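Side-chain contacts in protein ACDH-11, isoform b (Caenorhabditis elegans, PDB 4Y9J), which is a tetrameric flavoprotein of the acyl-CoA dehydrogenase family that binds flavin-adenine dinucleotide: residues P352-T355 with T356-K360; F344-Q348 with S349-L353; V142-P145 with M146-D150; M311-I314 with T315-H318. One frame throughout, in Å; residues are numbered along the deposited sequence. Where two conformers were deposited one is given.

Contact 1 of 4, residues P352-T355 with T356-K360; sequences PLHT and TTLAK
Thr357 folds its hydroxyl back onto the carbonyl of Leu353 in the first turns of helix 352-383. Four helical i to i+4 bonds make the frame: Thr356 N to Pro352 O, Thr357 N to Leu353 O, Leu358 N to His354 O, and Ala359 N to Thr355 O at 2.7 Å. Of these, the bond from Leu358 N is nearly straight (173°).

The hydroxyls add a second kind of bond. With OG1 set anti to its own carbonyl carbon (chi1 -51°), Thr357 OG1 lies 2.7 Å from Leu353 O, an acceptor that Thr357 N also uses; Asn450 of the second subunit bonds the same hydroxyl. Thr356 OG1 sits 3.2 Å from Pro352 O, but its stronger partner is Ser522 of the second subunit.

Van der Waals contact is slighter. CD1 of Leu358 comes obliquely against the ring of His354, a residue of the flavin-adenine dinucleotide pocket, and both side chains pack on Cys420.

Thr357 OG1 therefore has one partner in its own helix and one on the neighbouring chain, while Thr356 OG1 is held mainly by that chain, so the polar face of this helix start doubles as part of the subunit interface.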
# COMPACT_ATOMS: atom_id res chain seq x y z
N PRO B 352 30.97 -10.50 -30.36
CA PRO B 352 32.21 -10.00 -29.79
C PRO B 352 32.13 -8.72 -28.93
O PRO B 352 32.84 -8.61 -27.92
CB PRO B 352 33.04 -9.70 -31.00
CG PRO B 352 32.60 -10.70 -32.00
CD PRO B 352 31.11 -10.84 -31.76
N LEU B 353 31.28 -7.78 -29.32
CA LEU B 353 31.11 -6.57 -28.51
C LEU B 353 30.52 -6.87 -27.13
O LEU B 353 30.87 -6.21 -26.14
CB LEU B 353 30.21 -5.57 -29.26
CG LEU B 353 29.93 -4.22 -28.60
CD1 LEU B 353 31.16 -3.40 -28.24
CD2 LEU B 353 29.05 -3.48 -29.59
N HIS B 354 29.64 -7.87 -27.04
CA HIS B 354 29.07 -8.25 -25.78
C HIS B 354 30.15 -8.88 -24.88
O HIS B 354 30.23 -8.57 -23.70
CB HIS B 354 27.89 -9.20 -25.93
CG HIS B 354 26.94 -9.16 -24.75
ND1 HIS B 354 26.79 -10.20 -23.85
CD2 HIS B 354 26.01 -8.25 -24.42
CE1 HIS B 354 25.85 -9.89 -22.97
NE2 HIS B 354 25.37 -8.69 -23.29
N THR B 355 30.98 -9.74 -25.44
CA THR B 355 32.06 -10.37 -24.65
C THR B 355 33.22 -9.39 -24.33
O THR B 355 33.83 -9.48 -23.26
CB THR B 355 32.51 -11.74 -25.22
OG1 THR B 355 32.66 -11.73 -26.64
CG2 THR B 355 31.46 -12.76 -24.89
N THR B 356 33.45 -8.39 -25.18
CA THR B 356 34.40 -7.35 -24.82
C THR B 356 33.95 -6.60 -23.60
O THR B 356 34.77 -6.35 -22.72
CB THR B 356 34.61 -6.36 -25.97
OG1 THR B 356 35.40 -7.01 -26.94
CG2 THR B 356 35.32 -5.06 -25.52
N THR B 357 32.67 -6.23 -23.53
CA THR B 357 32.10 -5.49 -22.41
C THR B 357 32.18 -6.29 -21.10
O THR B 357 32.68 -5.81 -20.08
CB THR B 357 30.63 -5.09 -22.77
OG1 THR B 357 30.64 -4.44 -24.06
CG2 THR B 357 30.04 -4.23 -21.77
N LEU B 358 31.73 -7.55 -21.15
CA LEU B 358 31.82 -8.43 -19.99
C LEU B 358 33.24 -8.79 -19.61
O LEU B 358 33.51 -8.95 -18.46
CB LEU B 358 31.00 -9.72 -20.21
CG LEU B 358 29.50 -9.63 -20.12
CD1 LEU B 358 28.96 -10.92 -20.72
CD2 LEU B 358 29.03 -9.37 -18.71
N ALA B 359 34.14 -8.95 -20.58
CA ALA B 359 35.48 -9.36 -20.24
C ALA B 359 36.13 -8.31 -19.39
O ALA B 359 36.81 -8.62 -18.46
CB ALA B 359 36.30 -9.69 -21.46
N LYS B 360 35.91 -7.02 -19.71
CA LYS B 360 36.48 -5.95 -18.91
C LYS B 360 35.94 -5.95 -17.46
O LYS B 360 36.71 -5.72 -16.53
CB LYS B 360 36.25 -4.56 -19.59
CG LYS B 360 36.64 -3.36 -18.72
CD LYS B 360 38.16 -3.30 -18.42
CE LYS B 360 38.70 -1.94 -17.85
NZ LYS B 360 39.94 -2.15 -16.97

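Contact 2 of 4, residues F344-Q348 with S349-L353; sequences FGQTQ and SKWPL. With FAD (flavin-adenine dinucleotide), chain C.
The amide of Gln346 lies over one face of the Trp351 indole, across a tight reversal of the chain where the second strand of a small beta hairpin (342-343 with 346-347) runs through a 3-10 turn into helix 352-383, with Trp351 at its N-cap position. Two backbone bonds close the turn: Lys350 N to Thr347 O at 2.9 Å and Trp351 N to Gln348 O at 3.0 Å. Both donors stand well above the plane of the carbonyl they reach. Thr347 OG1 and Ser349 OG add a hydrogen bond of 3.0 Å, with Ser349 buried against Ser338 and Phe588 of the second subunit.

The dense part is built round the indole. Gln346 NE2 sits toward the rim, 3.3 Å from Trp351 CZ2, its amide turned 61° from the ring; N1A of FAD lies over the opposite face. Phe344 O meets the indole edge in plane, and Trp351 NE1 bonds Val343 O, which fixes the ring's rotation. Phe344 CD2 comes to 3.2 Å from FAD N6A. The adenine thus sits among aromatic side chains of this stretch, while Thr191 and Gln188 of the second subunit also bond the cofactor.

Packing is looser at Lys350, whose bent chain runs alongside Thr347, its CG 3.5 Å from Thr347 OG1, before its end turns away into solvent.

Inward, the extended Gln348 side chain reaches the ribose: NE2 donates to FAD O4B at 2.9 Å with a bent angle of 136°, and also bonds Cys420 O.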
# COMPACT_ATOMS: atom_id res chain seq x y z
N PHE B 344 19.61 -10.54 -33.10
CA PHE B 344 20.06 -10.46 -34.48
C PHE B 344 20.54 -11.82 -34.91
O PHE B 344 21.57 -11.95 -35.54
CB PHE B 344 21.12 -9.38 -34.67
CG PHE B 344 20.59 -7.98 -34.49
CD1 PHE B 344 20.01 -7.29 -35.56
CD2 PHE B 344 20.66 -7.35 -33.25
CE1 PHE B 344 19.51 -5.99 -35.40
CE2 PHE B 344 20.17 -6.05 -33.07
CZ PHE B 344 19.59 -5.37 -34.15
N GLY B 345 19.75 -12.84 -34.54
CA GLY B 345 19.90 -14.16 -35.09
C GLY B 345 20.86 -15.05 -34.32
O GLY B 345 21.02 -16.18 -34.70
N GLN B 346 21.54 -14.54 -33.31
CA GLN B 346 22.24 -15.46 -32.38
C GLN B 346 22.33 -14.98 -30.93
O GLN B 346 21.96 -13.83 -30.63
CB GLN B 346 23.61 -15.85 -32.91
CG GLN B 346 24.57 -14.70 -33.00
CD GLN B 346 25.66 -15.03 -33.98
OE1 GLN B 346 25.71 -16.14 -34.50
NE2 GLN B 346 26.54 -14.06 -34.25
N THR B 347 22.79 -15.88 -30.04
CA THR B 347 22.76 -15.61 -28.63
C THR B 347 23.76 -14.48 -28.37
O THR B 347 24.79 -14.36 -29.07
CB THR B 347 23.05 -16.85 -27.75
OG1 THR B 347 24.31 -17.43 -28.11
CG2 THR B 347 21.97 -17.91 -27.93
N GLN B 348 23.41 -13.62 -27.44
CA GLN B 348 24.34 -12.53 -27.06
C GLN B 348 25.78 -13.00 -26.91
O GLN B 348 26.70 -12.29 -27.24
CB GLN B 348 23.98 -11.86 -25.76
CG GLN B 348 22.66 -11.14 -25.77
CD GLN B 348 22.25 -10.69 -24.37
OE1 GLN B 348 22.54 -11.33 -23.36
NE2 GLN B 348 21.54 -9.57 -24.32
N SER B 349 25.95 -14.18 -26.35
CA SER B 349 27.26 -14.70 -26.06
C SER B 349 28.16 -14.81 -27.29
O SER B 349 29.37 -14.89 -27.13
CB SER B 349 27.10 -16.08 -25.40
OG SER B 349 26.63 -17.05 -26.31
N LYS B 350 27.56 -14.92 -28.49
CA LYS B 350 28.31 -15.08 -29.73
C LYS B 350 28.78 -13.73 -30.31
O LYS B 350 29.51 -13.69 -31.32
CB LYS B 350 27.46 -15.84 -30.80
CG LYS B 350 26.95 -17.22 -30.37
CD LYS B 350 28.11 -18.16 -30.19
CE LYS B 350 27.90 -19.17 -29.08
NZ LYS B 350 26.88 -20.18 -29.45
N TRP B 351 28.34 -12.64 -29.72
CA TRP B 351 28.67 -11.34 -30.28
C TRP B 351 29.91 -10.77 -29.58
O TRP B 351 29.90 -10.48 -28.39
CB TRP B 351 27.46 -10.40 -30.17
CG TRP B 351 26.34 -10.75 -31.11
CD1 TRP B 351 25.09 -11.17 -30.79
CD2 TRP B 351 26.40 -10.72 -32.53
NE1 TRP B 351 24.36 -11.44 -31.93
CE2 TRP B 351 25.15 -11.14 -33.01
CE3 TRP B 351 27.40 -10.36 -33.44
CZ2 TRP B 351 24.86 -11.22 -34.37
CZ3 TRP B 351 27.13 -10.44 -34.76
CH2 TRP B 351 25.87 -10.87 -35.23
N PRO B 352 30.97 -10.50 -30.36
CA PRO B 352 32.21 -10.00 -29.79
C PRO B 352 32.13 -8.72 -28.93
O PRO B 352 32.84 -8.61 -27.92
CB PRO B 352 33.04 -9.70 -31.00
CG PRO B 352 32.60 -10.70 -32.00
CD PRO B 352 31.11 -10.84 -31.76
N LEU B 353 31.28 -7.78 -29.32
CA LEU B 353 31.11 -6.57 -28.51
C LEU B 353 30.52 -6.87 -27.13
O LEU B 353 30.87 -6.21 -26.14
CB LEU B 353 30.21 -5.57 -29.26
CG LEU B 353 29.93 -4.22 -28.60
CD1 LEU B 353 31.16 -3.40 -28.24
CD2 LEU B 353 29.05 -3.48 -29.59
PA FAD C . 17.69 -6.91 -25.72
O1A FAD C . 18.01 -6.54 -27.21
O2A FAD C . 17.11 -8.31 -25.47
O5B FAD C . 19.03 -6.93 -24.78
C5B FAD C . 19.91 -5.83 -24.80
C4B FAD C . 21.28 -6.41 -24.62
O4B FAD C . 21.51 -7.13 -25.85
C3B FAD C . 22.29 -5.27 -24.48
O3B FAD C . 23.51 -5.67 -23.81
C2B FAD C . 22.55 -4.94 -25.95
O2B FAD C . 23.83 -4.38 -26.16
C1B FAD C . 22.59 -6.37 -26.49
N9A FAD C . 22.51 -6.39 -27.96
C8A FAD C . 21.36 -6.31 -28.70
N7A FAD C . 21.71 -6.39 -30.05
C5A FAD C . 23.10 -6.54 -30.12
C6A FAD C . 24.11 -6.69 -31.18
N6A FAD C . 23.64 -6.69 -32.44
N1A FAD C . 25.42 -6.83 -30.85
C2A FAD C . 25.88 -6.82 -29.59
N3A FAD C . 25.01 -6.68 -28.56
C4A FAD C . 23.65 -6.53 -28.75
N1 FAD C . 9.91 0.35 -26.37
C2 FAD C . 8.95 0.83 -27.18
O2 FAD C . 8.95 0.46 -28.35
N3 FAD C . 8.06 1.73 -26.78
C4 FAD C . 7.99 2.17 -25.53
O4 FAD C . 7.12 2.96 -25.13
C4X FAD C . 9.00 1.68 -24.55
N5 FAD C . 8.99 2.01 -23.23
C5X FAD C . 9.97 1.59 -22.37
C6 FAD C . 10.00 1.94 -21.02
C7 FAD C . 11.04 1.46 -20.19
C7M FAD C . 11.09 1.88 -18.77
C8 FAD C . 12.05 0.55 -20.73
C8M FAD C . 13.18 0.01 -19.84
C9 FAD C . 12.03 0.18 -22.06
C9A FAD C . 11.02 0.65 -22.90
N10 FAD C . 10.95 0.25 -24.21
C10 FAD C . 9.97 0.73 -25.08
C1' FAD C . 11.90 -0.74 -24.68
C2' FAD C . 13.32 -0.37 -25.03
O2' FAD C . 13.36 0.42 -26.25
C3' FAD C . 14.03 -1.72 -25.05
O3' FAD C . 14.26 -2.20 -23.72
C4' FAD C . 15.39 -1.49 -25.65
O4' FAD C . 15.17 -1.17 -27.04
C5' FAD C . 16.26 -2.73 -25.40
O5' FAD C . 15.66 -3.84 -26.08
P FAD C . 15.32 -5.21 -25.24
O1P FAD C . 14.62 -4.83 -23.96
O2P FAD C . 14.59 -6.14 -26.23
O3P FAD C . 16.83 -5.73 -24.94

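Contact 3 of 4, residues V142-P145 with M146-D150; sequences VSCP and MAMTD. With UCC (S-{(3S,5R,9R)-1-[(2R,3S,4R,5R)-5-(6-amino-9H-purin-9-yl)-4-hydroxy-3-(phosphonooxy)tetrahydrofuran-2-yl]-3,5,9-trihydroxy-8,8-dimethyl-3,5-dioxido-10,14-dioxo-2,4,6-trioxa-11,15-diaza-3lambda~5~,5lambda~5~-diphosphaheptadecan-17-yl} undecanethioate), chain F.
Met146, Ala147, Met148 and Thr149 each turn a backbone N-H back to the carbonyl four residues earlier, Val142 O to Pro145 O, giving regular alpha-helical geometry at the start of helix 143-158. Met148 N to Cys144 O is the straightest of the four, at 169°. Pro145 has no N-H to give, but this near the helix start it interrupts none of these bonds.

Pro145 O is gripped twice. Thr149 N reaches it at 2.9 Å and Thr149 OG1 at 2.6 Å, from opposite faces of the carbonyl plane; the hydroxyl can do so because chi1 of -63° turns OG1 back along the helix. Thr149 OG1 is also bonded to Ser186 N, which ties the helix to strand 186-189.

Two apolar pairs lie on different sides. Met146 CG is 4.3 Å from Val142 CG1, and both residues face Cys105 on helix 96-107. On the pocket side, Met148 bends at its last torsion and brings CE to 3.8 Å from Cys144 SG.

UCC passes over this second side. Cys144 SG touches its CA4, Ala147 CB lies 3.5 Å from CA8, and Ser143 OG is 3.6 Å from C10. A helix that presents small side chains and sulfur to the carbon chain of a bound ligand forms one wall of the pocket here, contributed by the N-terminal part of this acyl-CoA dehydrogenase fold.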
# COMPACT_ATOMS: atom_id res chain seq x y z
N VAL B 142 20.78 -9.36 5.23
CA VAL B 142 21.25 -9.95 6.48
C VAL B 142 22.78 -9.87 6.61
O VAL B 142 23.28 -9.87 7.74
CB VAL B 142 20.61 -11.35 6.71
CG1 VAL B 142 21.22 -12.02 7.96
CG2 VAL B 142 19.12 -11.14 6.96
N SER B 143 23.47 -9.66 5.49
CA SER B 143 24.82 -9.28 5.49
C SER B 143 25.14 -8.12 6.39
O SER B 143 26.26 -8.04 6.89
CB SER B 143 25.25 -8.94 4.05
OG SER B 143 24.23 -8.07 3.47
N CYS B 144 24.25 -7.13 6.53
CA CYS B 144 24.54 -5.98 7.37
C CYS B 144 24.65 -6.30 8.87
O CYS B 144 25.73 -6.10 9.47
CB CYS B 144 23.56 -4.85 7.05
SG CYS B 144 23.43 -3.59 8.28
N PRO B 145 23.64 -6.93 9.47
CA PRO B 145 23.86 -7.33 10.84
C PRO B 145 24.98 -8.37 10.99
O PRO B 145 25.60 -8.37 12.04
CB PRO B 145 22.52 -7.89 11.29
CG PRO B 145 21.77 -8.12 10.02
CD PRO B 145 22.23 -7.08 9.08
N MET B 146 25.27 -9.21 9.98
CA MET B 146 26.41 -10.12 10.15
C MET B 146 27.73 -9.30 10.26
O MET B 146 28.60 -9.65 11.07
CB MET B 146 26.50 -11.15 9.02
CG MET B 146 25.38 -12.16 8.99
SD MET B 146 25.35 -13.10 10.54
CE MET B 146 23.86 -12.68 11.33
N ALA B 147 27.86 -8.25 9.48
CA ALA B 147 29.05 -7.39 9.55
C ALA B 147 29.24 -6.80 10.94
O ALA B 147 30.33 -6.84 11.49
CB ALA B 147 29.03 -6.29 8.54
N MET B 148 28.17 -6.21 11.44
CA MET B 148 28.18 -5.54 12.70
C MET B 148 28.37 -6.53 13.85
O MET B 148 28.97 -6.14 14.85
CB MET B 148 26.94 -4.73 12.91
CG MET B 148 26.87 -3.56 11.99
SD MET B 148 25.47 -2.45 12.27
CE MET B 148 24.11 -3.50 12.02
N THR B 149 27.87 -7.76 13.68
CA THR B 149 27.99 -8.79 14.70
C THR B 149 29.47 -9.21 14.80
O THR B 149 30.02 -9.30 15.90
CB THR B 149 27.05 -9.97 14.38
OG1 THR B 149 25.67 -9.48 14.41
CG2 THR B 149 27.28 -11.16 15.26
N ASP B 150 30.11 -9.41 13.66
CA ASP B 150 31.54 -9.79 13.60
C ASP B 150 32.39 -8.67 14.19
O ASP B 150 33.24 -8.89 15.02
CB ASP B 150 31.88 -10.07 12.13
CG ASP B 150 33.24 -10.74 11.89
OD1 ASP B 150 34.01 -10.87 12.85
OD2 ASP B 150 33.55 -11.09 10.69
OA1 UCC F . 27.49 3.06 8.41
CA1 UCC F . 27.35 2.29 9.44
CA2 UCC F . 26.61 0.95 9.55
CA3 UCC F . 26.25 0.20 8.30
CA4 UCC F . 26.49 -1.34 8.46
CA5 UCC F . 27.65 -1.77 7.55
CA6 UCC F . 27.35 -3.05 6.86
CA7 UCC F . 28.49 -3.48 5.96
CA8 UCC F . 27.96 -4.81 5.61
CA9 UCC F . 27.96 -5.27 4.25
C10 UCC F . 26.63 -5.45 3.68
C11 UCC F . 26.64 -4.43 2.55
S UCC F . 27.94 2.61 10.97
CP1 UCC F . 28.78 4.24 10.95
CP2 UCC F . 29.97 4.34 10.05
NP1 UCC F . 30.76 5.56 10.28
CP3 UCC F . 31.99 5.61 9.76
OP1 UCC F . 32.45 4.76 8.99
CP4 UCC F . 32.87 6.75 10.20
CP5 UCC F . 33.44 7.46 8.96
NP2 UCC F . 34.41 8.39 9.51
CP6 UCC F . 35.66 8.08 9.84
OP2 UCC F . 36.17 6.99 9.60
CP8 UCC F . 36.47 9.22 10.43
OP3 UCC F . 37.78 9.23 9.80
CPB UCC F . 36.82 9.12 11.89
CP7 UCC F . 37.29 7.77 12.46
CP9 UCC F . 35.36 8.95 12.51
CPA UCC F . 37.08 10.48 12.58
O7 UCC F . 37.34 10.26 13.99
P2 UCC F . 38.14 11.38 14.84
O21 UCC F . 38.23 10.96 16.30
O22 UCC F . 37.61 12.74 14.37
O6 UCC F . 39.59 11.27 14.12
P1 UCC F . 40.99 10.83 14.75
O11 UCC F . 41.43 11.74 15.89
O12 UCC F . 41.86 10.69 13.54
O5' UCC F . 40.58 9.32 15.34
C5' UCC F . 40.68 9.04 16.76
C4' UCC F . 41.53 7.79 17.03
C3' UCC F . 42.95 7.95 16.51
O3' UCC F . 43.74 7.18 17.39
P3 UCC F . 44.83 7.83 18.33
O33 UCC F . 45.31 6.64 19.13
O32 UCC F . 44.05 8.74 19.25
O31 UCC F . 45.84 8.49 17.35
C2' UCC F . 42.98 7.31 15.13
O2' UCC F . 44.21 6.69 14.77
O4' UCC F . 40.97 6.66 16.32
C1' UCC F . 41.95 6.21 15.39
N9 UCC F . 41.29 5.66 14.19
C4 UCC F . 41.56 4.44 13.74
N3 UCC F . 42.32 3.40 14.16
C8 UCC F . 40.42 6.30 13.38
N7 UCC F . 40.07 5.47 12.38
C5 UCC F . 40.73 4.29 12.55
C6 UCC F . 40.76 2.97 11.88
N6 UCC F . 40.01 2.77 10.77
N1 UCC F . 41.62 2.02 12.37
C2 UCC F . 42.36 2.24 13.47

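Contact 4 of 4, residues M311-I314 with T315-H318; sequences MLNI and TRIH. With UCC (S-{(3S,5R,9R)-1-[(2R,3S,4R,5R)-5-(6-amino-9H-purin-9-yl)-4-hydroxy-3-(phosphonooxy)tetrahydrofuran-2-yl]-3,5,9-trihydroxy-8,8-dimethyl-3,5-dioxido-10,14-dioxo-2,4,6-trioxa-11,15-diaza-3lambda~5~,5lambda~5~-diphosphaheptadecan-17-yl} undecanethioate), chain F.
Leu312 and Arg316 lie side by side, one turn apart, on helix 304-338, which forms a wall of the UCC pocket in this acyl-CoA dehydrogenase fold. Leu312 CB sits over the centre of the guanidinium face, 3.9 Å from Arg316 CZ, so the group is backed by an apolar surface while its edge turns to the ligand. Extended from CG to NE, Arg316 in the conformer given places NH2 2.7 Å from UCC OP1 and 3.0 Å from UCC OP2; a second conformer was modelled, so this grip may not be permanent.

A turn further along, the helix is held differently. His318 ND1 donates to Ile314 O at 3.2 Å, the oxygen lying close to the ring plane although the donor stands above the carbonyl plane. Since His318 N also bonds Ile314 O, the imidazole is pinned against its own helix, beside Ile314 CG2. Back at the start of the segment, Met311 SD adds an apolar touch, 3.7 Å from Thr315 CG2.

At the adenine end, Asn313 matches both polar atoms of one base edge: its OD1 accepts from UCC N6 at 3.1 Å while its ND2 donates to UCC N1, also at 3.1 Å.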
# COMPACT_ATOMS: atom_id res chain seq x y z
N MET B 311 35.48 -2.45 14.95
CA MET B 311 34.23 -2.56 14.30
C MET B 311 34.27 -1.89 12.96
O MET B 311 33.71 -2.42 11.99
CB MET B 311 33.12 -1.99 15.20
CG MET B 311 31.82 -1.69 14.57
SD MET B 311 30.63 -3.09 14.43
CE MET B 311 29.92 -2.93 16.10
N LEU B 312 34.76 -0.66 12.91
CA LEU B 312 34.90 0.03 11.59
C LEU B 312 35.72 -0.86 10.62
O LEU B 312 35.28 -1.13 9.50
CB LEU B 312 35.57 1.42 11.71
CG LEU B 312 34.88 2.53 12.56
CD1 LEU B 312 35.81 3.77 12.66
CD2 LEU B 312 33.50 2.85 11.97
N ASN B 313 36.88 -1.35 11.02
CA ASN B 313 37.65 -2.13 10.11
C ASN B 313 37.05 -3.43 9.68
O ASN B 313 37.19 -3.76 8.52
CB ASN B 313 39.01 -2.34 10.70
CG ASN B 313 39.82 -1.02 10.71
OD1 ASN B 313 39.60 -0.11 9.84
ND2 ASN B 313 40.74 -0.88 11.69
N ILE B 314 36.39 -4.20 10.60
CA ILE B 314 35.78 -5.47 10.20
C ILE B 314 34.63 -5.24 9.32
O ILE B 314 34.46 -5.98 8.35
CB ILE B 314 35.33 -6.34 11.45
CG1 ILE B 314 36.54 -6.90 12.15
CG2 ILE B 314 34.39 -7.49 11.06
CD1 ILE B 314 37.28 -7.99 11.39
N THR B 315 33.81 -4.20 9.61
CA THR B 315 32.67 -3.96 8.83
C THR B 315 33.08 -3.49 7.42
O THR B 315 32.39 -3.81 6.45
CB THR B 315 31.63 -2.93 9.41
OG1 THR B 315 32.24 -1.64 9.60
CG2 THR B 315 31.00 -3.43 10.74
N ARG B 316 34.16 -2.74 7.34
CA ARG B 316 34.70 -2.28 6.04
C ARG B 316 35.15 -3.48 5.15
O ARG B 316 34.85 -3.53 3.98
CB ARG B 316 35.82 -1.22 6.27
CG ARG B 316 35.15 0.06 6.78
CD ARG B 316 36.07 1.23 7.16
NE ARG B 316 35.30 2.33 7.69
CZ ARG B 316 35.82 3.35 8.32
NH1 ARG B 316 37.09 3.36 8.57
NH2 ARG B 316 35.11 4.34 8.77
N ILE B 317 35.72 -4.54 5.73
CA ILE B 317 36.00 -5.78 4.94
C ILE B 317 34.67 -6.50 4.46
O ILE B 317 34.55 -6.98 3.31
CB ILE B 317 36.83 -6.76 5.75
CG1 ILE B 317 38.24 -6.13 6.02
CG2 ILE B 317 36.93 -8.12 5.07
CD1 ILE B 317 39.21 -7.05 6.65
N HIS B 318 33.73 -6.65 5.37
CA HIS B 318 32.40 -7.17 5.02
C HIS B 318 31.78 -6.31 3.92
O HIS B 318 31.10 -6.82 3.04
CB HIS B 318 31.46 -7.15 6.22
CG HIS B 318 31.54 -8.34 7.12
ND1 HIS B 318 32.58 -8.58 7.99
CD2 HIS B 318 30.65 -9.33 7.34
CE1 HIS B 318 32.33 -9.66 8.69
NE2 HIS B 318 31.18 -10.14 8.30
OA1 UCC F . 27.49 3.06 8.41
CA1 UCC F . 27.35 2.29 9.44
CA2 UCC F . 26.61 0.95 9.55
CA3 UCC F . 26.25 0.20 8.30
CA4 UCC F . 26.49 -1.34 8.46
CA5 UCC F . 27.65 -1.77 7.55
CA6 UCC F . 27.35 -3.05 6.86
CA7 UCC F . 28.49 -3.48 5.96
CA8 UCC F . 27.96 -4.81 5.61
CA9 UCC F . 27.96 -5.27 4.25
C10 UCC F . 26.63 -5.45 3.68
C11 UCC F . 26.64 -4.43 2.55
S UCC F . 27.94 2.61 10.97
CP1 UCC F . 28.78 4.24 10.95
CP2 UCC F . 29.97 4.34 10.05
NP1 UCC F . 30.76 5.56 10.28
CP3 UCC F . 31.99 5.61 9.76
OP1 UCC F . 32.45 4.76 8.99
CP4 UCC F . 32.87 6.75 10.20
CP5 UCC F . 33.44 7.46 8.96
NP2 UCC F . 34.41 8.39 9.51
CP6 UCC F . 35.66 8.08 9.84
OP2 UCC F . 36.17 6.99 9.60
CP8 UCC F . 36.47 9.22 10.43
OP3 UCC F . 37.78 9.23 9.80
CPB UCC F . 36.82 9.12 11.89
CP7 UCC F . 37.29 7.77 12.46
CP9 UCC F . 35.36 8.95 12.51
CPA UCC F . 37.08 10.48 12.58
O7 UCC F . 37.34 10.26 13.99
P2 UCC F . 38.14 11.38 14.84
O21 UCC F . 38.23 10.96 16.30
O22 UCC F . 37.61 12.74 14.37
O6 UCC F . 39.59 11.27 14.12
P1 UCC F . 40.99 10.83 14.75
O11 UCC F . 41.43 11.74 15.89
O12 UCC F . 41.86 10.69 13.54
O5' UCC F . 40.58 9.32 15.34
C5' UCC F . 40.68 9.04 16.76
C4' UCC F . 41.53 7.79 17.03
C3' UCC F . 42.95 7.95 16.51
O3' UCC F . 43.74 7.18 17.39
P3 UCC F . 44.83 7.83 18.33
O33 UCC F . 45.31 6.64 19.13
O32 UCC F . 44.05 8.74 19.25
O31 UCC F . 45.84 8.49 17.35
C2' UCC F . 42.98 7.31 15.13
O2' UCC F . 44.21 6.69 14.77
O4' UCC F . 40.97 6.66 16.32
C1' UCC F . 41.95 6.21 15.39
N9 UCC F . 41.29 5.66 14.19
C4 UCC F . 41.56 4.44 13.74
N3 UCC F . 42.32 3.40 14.16
C8 UCC F . 40.42 6.30 13.38
N7 UCC F . 40.07 5.47 12.38
C5 UCC F . 40.73 4.29 12.55
C6 UCC F . 40.76 2.97 11.88
N6 UCC F . 40.01 2.77 10.77
N1 UCC F . 41.62 2.02 12.37
C2 UCC F . 42.36 2.24 13.47

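How the contacts relate
From the N terminus the order is contact 3, contact 4, contact 2, contact 1. All four are local, so none closes a long loop and none crosses another; contact 2 simply runs into contact 1, sharing Pro352 and Leu353 where the turn becomes helix 352-383. Contacts 3 and 4 are distant in sequence yet touch: helix 143-158 lies against helix 304-338, with Ala147 CA 3.4 Å from His318 CD2, and both line the UCC pocket. The second pair lies well apart, with contact 1 about 20 Å from contact 4 between nearest atoms. There the chain meets the second subunit and the adenine end of an FAD.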